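Local coordinates for UBP3-associated protein BRE5 (Saccharomyces cerevisiae, PDB 1ZX2) that serves as the cofactor of the deubiquitinating enzyme Ubp3, with which it cleaves ubiquitin, leading to the mono-ubiquitination of Sec23, this chain being its NTF2-like domain, at residues A36-T41 and V58-R63. Sequence-based numbering, arbitrary orientation.
Sequences AELTHT and VKVTGR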
loop_
_atom_site.group_PDB
_atom_site.type_symbol
_atom_site.label_atom_id
_atom_site.label_comp_id
_atom_site.label_asym_id
_atom_site.label_seq_id
_atom_site.Cartn_x
_atom_site.Cartn_y
_atom_site.Cartn_z
ATOM N N ALA A 36 -14.030 -5.207 6.293
ATOM C CA ALA A 36 -12.965 -4.838 5.378
ATOM C C ALA A 36 -13.417 -3.845 4.287
ATOM O O ALA A 36 -14.592 -3.801 3.906
ATOM C CB ALA A 36 -12.444 -6.034 4.705
ATOM N N GLU A 37 -12.461 -3.067 3.778
ATOM C CA GLU A 37 -12.728 -2.191 2.652
ATOM C C GLU A 37 -11.929 -2.589 1.488
ATOM O O GLU A 37 -10.740 -2.891 1.612
ATOM C CB GLU A 37 -12.253 -0.815 2.962
ATOM C CG GLU A 37 -13.064 -0.187 4.000
ATOM C CD GLU A 37 -12.494 1.152 4.300
ATOM O OE1 GLU A 37 -11.992 1.233 5.516
ATOM O OE2 GLU A 37 -12.524 2.005 3.287
ATOM N N LEU A 38 -12.579 -2.571 0.338
ATOM C CA LEU A 38 -11.961 -2.972 -0.892
ATOM C C LEU A 38 -12.117 -1.849 -1.875
ATOM O O LEU A 38 -13.226 -1.309 -2.064
ATOM C CB LEU A 38 -12.687 -4.202 -1.434
ATOM C CG LEU A 38 -12.309 -4.711 -2.797
ATOM C CD1 LEU A 38 -11.182 -5.595 -2.666
ATOM C CD2 LEU A 38 -13.406 -5.479 -3.355
ATOM N N THR A 39 -11.049 -1.509 -2.577
ATOM C CA THR A 39 -11.134 -0.541 -3.673
ATOM C C THR A 39 -10.501 -1.217 -4.855
ATOM O O THR A 39 -9.332 -1.567 -4.771
ATOM C CB THR A 39 -10.415 0.747 -3.316
ATOM O OG1 THR A 39 -11.062 1.358 -2.162
ATOM C CG2 THR A 39 -10.553 1.726 -4.403
ATOM N N HIS A 40 -11.279 -1.468 -5.904
ATOM C CA HIS A 40 -10.941 -2.496 -6.937
ATOM C C HIS A 40 -11.334 -1.978 -8.335
ATOM O O HIS A 40 -11.749 -0.833 -8.535
ATOM C CB HIS A 40 -11.691 -3.863 -6.657
ATOM C CG HIS A 40 -11.004 -5.116 -7.154
ATOM N ND1 HIS A 40 -9.969 -5.734 -6.482
ATOM C CD2 HIS A 40 -11.275 -5.919 -8.226
ATOM C CE1 HIS A 40 -9.562 -6.788 -7.169
ATOM N NE2 HIS A 40 -10.361 -6.946 -8.213
ATOM N N THR A 41 -11.218 -2.919 -9.277
ATOM C CA THR A 41 -11.257 -2.672 -10.703
ATOM C C THR A 41 -12.704 -2.820 -11.040
ATOM O O THR A 41 -13.332 -3.826 -10.666
ATOM C CB THR A 41 -10.474 -3.775 -11.420
ATOM O OG1 THR A 41 -9.053 -3.648 -11.170
ATOM C CG2 THR A 41 -10.649 -3.726 -13.011
ATOM N N VAL A 58 -14.414 0.465 -8.100
ATOM C CA VAL A 58 -15.495 0.191 -7.217
ATOM C C VAL A 58 -14.924 0.236 -5.794
ATOM O O VAL A 58 -13.845 -0.196 -5.589
ATOM C CB VAL A 58 -15.988 -1.230 -7.482
ATOM C CG1 VAL A 58 -17.304 -1.428 -6.865
ATOM C CG2 VAL A 58 -16.112 -1.501 -8.967
ATOM N N LYS A 59 -15.669 0.813 -4.862
ATOM C CA LYS A 59 -15.367 0.883 -3.457
ATOM C C LYS A 59 -16.480 0.084 -2.776
ATOM O O LYS A 59 -17.684 0.350 -3.020
ATOM C CB LYS A 59 -15.401 2.363 -2.966
ATOM C CG LYS A 59 -14.673 2.623 -1.558
ATOM C CD LYS A 59 -13.965 4.066 -1.289
ATOM C CE LYS A 59 -13.143 4.114 0.135
ATOM N NZ LYS A 59 -13.384 2.892 1.167
ATOM N N VAL A 60 -16.116 -0.945 -2.019
ATOM C CA VAL A 60 -17.101 -1.636 -1.208
ATOM C C VAL A 60 -16.613 -1.921 0.175
ATOM O O VAL A 60 -15.403 -2.039 0.429
ATOM C CB VAL A 60 -17.652 -2.923 -1.859
ATOM C CG1 VAL A 60 -18.043 -2.676 -3.324
ATOM C CG2 VAL A 60 -16.771 -3.974 -1.814
ATOM N N THR A 61 -17.574 -1.978 1.078
ATOM C CA THR A 61 -17.307 -2.206 2.490
ATOM C C THR A 61 -18.094 -3.390 2.983
ATOM O O THR A 61 -19.253 -3.478 2.699
ATOM C CB THR A 61 -17.642 -0.919 3.331
ATOM O OG1 THR A 61 -16.675 0.105 3.030
ATOM C CG2 THR A 61 -17.319 -1.151 4.758
ATOM N N GLY A 62 -17.431 -4.287 3.719
ATOM C CA GLY A 62 -18.073 -5.338 4.503
ATOM C C GLY A 62 -17.957 -6.666 3.777
ATOM O O GLY A 62 -17.974 -6.689 2.536
ATOM N N ARG A 63 -17.838 -7.802 4.479
ATOM C CA ARG A 63 -17.576 -9.038 3.766
ATOM C C ARG A 63 -18.697 -9.403 2.805
ATOM O O ARG A 63 -18.401 -9.935 1.754
ATOM C CB ARG A 63 -17.397 -10.220 4.713
ATOM C CG ARG A 63 -16.868 -11.522 4.084
ATOM C CD ARG A 63 -15.664 -12.158 4.998
ATOM N NE ARG A 63 -16.341 -12.510 6.107
ATOM C CZ ARG A 63 -16.167 -12.399 7.349
ATOM N NH1 ARG A 63 -15.054 -12.163 8.025
ATOM N NH2 ARG A 63 -17.256 -12.829 7.987
#
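Leu-38 and Val-60 grip each other twice through their backbones, Leu-38 N to Val-60 O at 2.9 Å and Val-60 N back to Leu-38 O, the mark of a hydrogen-bonded antiparallel pair. His-40 and Val-58 repeat the pattern: His-40 N bonds to Val-58 O and Val-58 N to His-40 O. A fifth bond, Gly-62 N to Ala-36 O (2.9 Å), closes the ladder just where the chain turns into a helix, with Gly-62 as its N-cap residue. In the non-hydrogen-bonded pairs, CA-H groups lean on the same carbonyls, as with Thr-39 CA on Val-58 O (3.3 Å).

Glu-37, Thr-39, Lys-59 and Thr-61 share one face. Here Glu-37 OE2 and Lys-59 NZ form a salt bridge modelled at 2.5 Å, so short that the exact separation is doubtful; Lys-59 reaches it by running past Thr-39 OG1 and bending at its end (chi4 -12°). An alanine in place of Glu-37 would probably leave the lysine ammonium without its carboxylate and its end freer to swing. Thr-39 OG1 is satisfied by a hydrogen bond with Gln-90 NE2 of the second subunit, so this face also meets the dimer partner. On the other face Leu-38 CD2 lies alongside Val-60 CG2, 4.0 Å away.

Within this chain, strand 57-61 is outermost in the curved NTF2-fold sheet. Strand 36-41 lies between it and strand 132-141, to which Glu-37 and Thr-39 turn their backbone bonds, while helix 63-72 covers Leu-38 and Val-60 with Ile-66 and presents Phe-69 and Phe-70 to the His-40 ring.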